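Local atomic coordinates of PcaV transcriptional regulator (Streptomyces coelicolor, PDB entry 4G9Y), a protein that binds 3,4-dihydroxybenzoate and probably acts as a DNA-binding transcription factor of the MarR family, with a winged helix-turn-helix fold. Residues S38-V43 / V73-R78. Numbering follows the deposited sequence.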
ATOM      1  N   SER A  38      -3.343   8.112  -9.499  1.00 20.93           N
ATOM      2  CA  SER A  38      -3.800   6.891 -10.143  1.00 21.39           C
ATOM      3  C   SER A  38      -5.342   6.696 -10.107  1.00 18.49           C
ATOM      4  O   SER A  38      -5.945   6.397 -11.141  1.00 22.62           O
ATOM      5  CB  SER A  38      -3.060   5.680  -9.550  1.00 21.83           C
ATOM      6  OG  SER A  38      -3.253   4.541 -10.356  1.00 36.62           O
ATOM      7  N   PRO A  39      -5.982   6.872  -8.931  1.00 24.15           N
ATOM      8  CA  PRO A  39      -7.450   6.754  -8.900  1.00 26.65           C
ATOM      9  C   PRO A  39      -8.151   7.830  -9.740  1.00 28.12           C
ATOM     10  O   PRO A  39      -9.163   7.551 -10.381  1.00 27.94           O
ATOM     11  CB  PRO A  39      -7.781   6.956  -7.415  1.00 29.91           C
ATOM     12  CG  PRO A  39      -6.524   6.547  -6.693  1.00 33.78           C
ATOM     13  CD  PRO A  39      -5.437   7.084  -7.574  1.00 29.55           C
ATOM     14  N   GLN A  40      -7.617   9.044  -9.745  1.00 19.23           N
ATOM     15  CA  GLN A  40      -8.196  10.086 -10.569  1.00 22.00           C
ATOM     16  C   GLN A  40      -8.116   9.712 -12.039  1.00 24.24           C
ATOM     17  O   GLN A  40      -9.085   9.878 -12.788  1.00 23.95           O
ATOM     18  CB  GLN A  40      -7.507  11.427 -10.316  1.00 19.23           C
ATOM     19  CG  GLN A  40      -7.818  11.994  -8.943  1.00 23.29           C
ATOM     20  CD  GLN A  40      -6.900  13.140  -8.547  1.00 29.97           C
ATOM     21  OE1 GLN A  40      -6.085  13.600  -9.342  1.00 31.84           O
ATOM     22  NE2 GLN A  40      -7.042  13.616  -7.307  1.00 35.47           N
ATOM     23  N   TYR A  41      -6.964   9.199 -12.454  1.00 20.74           N
ATOM     24  CA  TYR A  41      -6.819   8.776 -13.840  1.00 22.75           C
ATOM     25  C   TYR A  41      -7.784   7.637 -14.183  1.00 19.44           C
ATOM     26  O   TYR A  41      -8.344   7.595 -15.283  1.00 18.46           O
ATOM     27  CB  TYR A  41      -5.367   8.371 -14.160  1.00 20.44           C
ATOM     28  CG  TYR A  41      -5.256   7.833 -15.555  1.00 23.77           C
ATOM     29  CD1 TYR A  41      -5.082   8.683 -16.639  1.00 23.59           C
ATOM     30  CD2 TYR A  41      -5.378   6.468 -15.798  1.00 18.77           C
ATOM     31  CE1 TYR A  41      -5.009   8.176 -17.940  1.00 26.26           C
ATOM     32  CE2 TYR A  41      -5.322   5.963 -17.083  1.00 22.68           C
ATOM     33  CZ  TYR A  41      -5.132   6.813 -18.146  1.00 28.97           C
ATOM     34  OH  TYR A  41      -5.071   6.270 -19.413  1.00 32.79           O
ATOM     35  N   ALA A  42      -7.958   6.694 -13.258  1.00 18.80           N
ATOM     36  CA  ALA A  42      -8.885   5.589 -13.492  1.00 18.40           C
ATOM     37  C   ALA A  42     -10.306   6.090 -13.760  1.00 14.34           C
ATOM     38  O   ALA A  42     -11.038   5.524 -14.592  1.00 18.09           O
ATOM     39  CB  ALA A  42      -8.869   4.595 -12.306  1.00 22.84           C
ATOM     40  N   VAL A  43     -10.690   7.159 -13.074  1.00 15.20           N
ATOM     41  CA  VAL A  43     -12.004   7.769 -13.309  1.00 19.96           C
ATOM     42  C   VAL A  43     -12.094   8.397 -14.707  1.00 19.18           C
ATOM     43  O   VAL A  43     -13.071   8.190 -15.428  1.00 18.67           O
ATOM     44  CB  VAL A  43     -12.351   8.800 -12.200  1.00 23.34           C
ATOM     45  CG1 VAL A  43     -13.613   9.577 -12.547  1.00 21.03           C
ATOM     46  CG2 VAL A  43     -12.518   8.079 -10.874  1.00 24.18           C
ATOM     47  N   VAL A  73     -14.228  12.968  -7.862  1.00 23.78           N
ATOM     48  CA  VAL A  73     -15.071  13.692  -8.805  1.00 25.25           C
ATOM     49  C   VAL A  73     -15.065  15.194  -8.535  1.00 29.42           C
ATOM     50  O   VAL A  73     -14.986  15.991  -9.469  1.00 28.95           O
ATOM     51  CB  VAL A  73     -16.507  13.142  -8.789  1.00 25.85           C
ATOM     52  CG1 VAL A  73     -17.480  14.134  -9.403  1.00 34.79           C
ATOM     53  CG2 VAL A  73     -16.548  11.793  -9.499  1.00 28.67           C
ATOM     54  N   SER A  74     -15.121  15.582  -7.263  1.00 28.29           N
ATOM     55  CA  SER A  74     -15.058  17.002  -6.908  1.00 30.04           C
ATOM     56  C   SER A  74     -13.750  17.639  -7.379  1.00 29.12           C
ATOM     57  O   SER A  74     -13.735  18.759  -7.922  1.00 27.22           O
ATOM     58  CB  SER A  74     -15.224  17.189  -5.397  1.00 35.95           C
ATOM     59  OG  SER A  74     -14.938  18.525  -5.021  1.00 44.92           O
ATOM     60  N   ARG A  75     -12.648  16.925  -7.178  1.00 27.25           N
ATOM     61  CA  ARG A  75     -11.346  17.440  -7.575  1.00 29.45           C
ATOM     62  C   ARG A  75     -11.199  17.552  -9.090  1.00 24.96           C
ATOM     63  O   ARG A  75     -10.754  18.569  -9.583  1.00 24.13           O
ATOM     64  CB  ARG A  75     -10.216  16.599  -6.973  1.00 35.38           C
ATOM     65  CG  ARG A  75     -10.101  16.809  -5.477  1.00 57.60           C
ATOM     66  CD  ARG A  75      -8.965  16.032  -4.851  1.00 70.81           C
ATOM     67  NE  ARG A  75      -9.039  16.109  -3.393  1.00 84.56           N
ATOM     68  CZ  ARG A  75      -8.299  15.383  -2.562  1.00 93.92           C
ATOM     69  NH1 ARG A  75      -7.416  14.514  -3.039  1.00 94.88           N
ATOM     70  NH2 ARG A  75      -8.444  15.524  -1.251  1.00 97.63           N
ATOM     71  N   LEU A  76     -11.591  16.513  -9.822  1.00 18.77           N
ATOM     72  CA  LEU A  76     -11.535  16.554 -11.283  1.00 22.00           C
ATOM     73  C   LEU A  76     -12.458  17.647 -11.828  1.00 25.04           C
ATOM     74  O   LEU A  76     -12.148  18.303 -12.824  1.00 22.89           O
ATOM     75  CB  LEU A  76     -11.888  15.181 -11.872  1.00 16.20           C
ATOM     76  CG  LEU A  76     -10.907  14.059 -11.507  1.00 21.43           C
ATOM     77  CD1 LEU A  76     -11.393  12.697 -12.012  1.00 18.90           C
ATOM     78  CD2 LEU A  76      -9.530  14.347 -12.052  1.00 22.79           C
ATOM     79  N   GLY A  77     -13.587  17.839 -11.158  1.00 20.80           N
ATOM     80  CA  GLY A  77     -14.522  18.887 -11.526  1.00 23.91           C
ATOM     81  C   GLY A  77     -13.904  20.268 -11.391  1.00 23.32           C
ATOM     82  O   GLY A  77     -14.019  21.105 -12.286  1.00 24.76           O
ATOM     83  N   ARG A  78     -13.226  20.497 -10.273  1.00 30.21           N
ATOM     84  CA  ARG A  78     -12.597  21.786  -9.997  1.00 25.74           C
ATOM     85  C   ARG A  78     -11.438  22.080 -10.939  1.00 24.24           C
ATOM     86  O   ARG A  78     -11.099  23.237 -11.150  1.00 26.19           O
ATOM     87  CB  ARG A  78     -12.107  21.856  -8.544  1.00 34.13           C
ATOM     88  CG  ARG A  78     -13.203  21.961  -7.509  1.00 47.55           C
ATOM     89  CD  ARG A  78     -13.900  23.296  -7.611  1.00 66.77           C
ATOM     90  NE  ARG A  78     -15.076  23.374  -6.751  1.00 80.71           N
ATOM     91  CZ  ARG A  78     -15.041  23.764  -5.484  1.00 85.93           C
ATOM     92  NH1 ARG A  78     -13.882  24.102  -4.929  1.00 86.29           N
ATOM     93  NH2 ARG A  78     -16.161  23.814  -4.772  1.00 87.00           N
TER
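L76 reaches from the last turns of helix 66-78 onto the first turns of helix 38-49 and packs one methyl against both Q40 and V43 and the other against Q40 alone. This is a helix-helix junction within the winged helix-turn-helix domain of a MarR-family protein. In the usual order of that fold, helix 66-78 is the recognition helix, which in relatives enters the DNA major groove, and the strands 82-86 and 94-98 that follow form the wing. The local axes pass 10.5 Å apart and cross at -76°, so the surfaces meet over a short patch, nearest where the CA atoms of Q40 and L76 stand 7.3 Å apart.

The apolar part is a fork. CD1 of L76 meets CG1 of V43 at 3.9 Å, the two side chains meeting aslant, and the same methyl lies 3.7 Å from the carbonyl O of Q40. The other branch, CD2, rests 4.0 Å from CB of Q40. V43 holds CG1 anti to its backbone N (chi1 172°), which presents that methyl to the leucine. The cluster continues beyond the pair: V43 also packs on V58, I69 and V72, while L76 touches L82 at the start of the wing.

The two polar side chains meet without bonding: Q40, buried, and R75, on the exposed side, run across each other at about a right angle. Each has a polar partner elsewhere in the chain: OE1 of Q40 accepts a hydrogen bond from the backbone N of T37, and NH1 of R75 forms a salt bridge with OE2 of E71. The amide and guanidinium planes stand 89° apart, and NE2 of Q40 comes to 3.9 Å from CD of R75, at the edge of the guanidinium and near its plane.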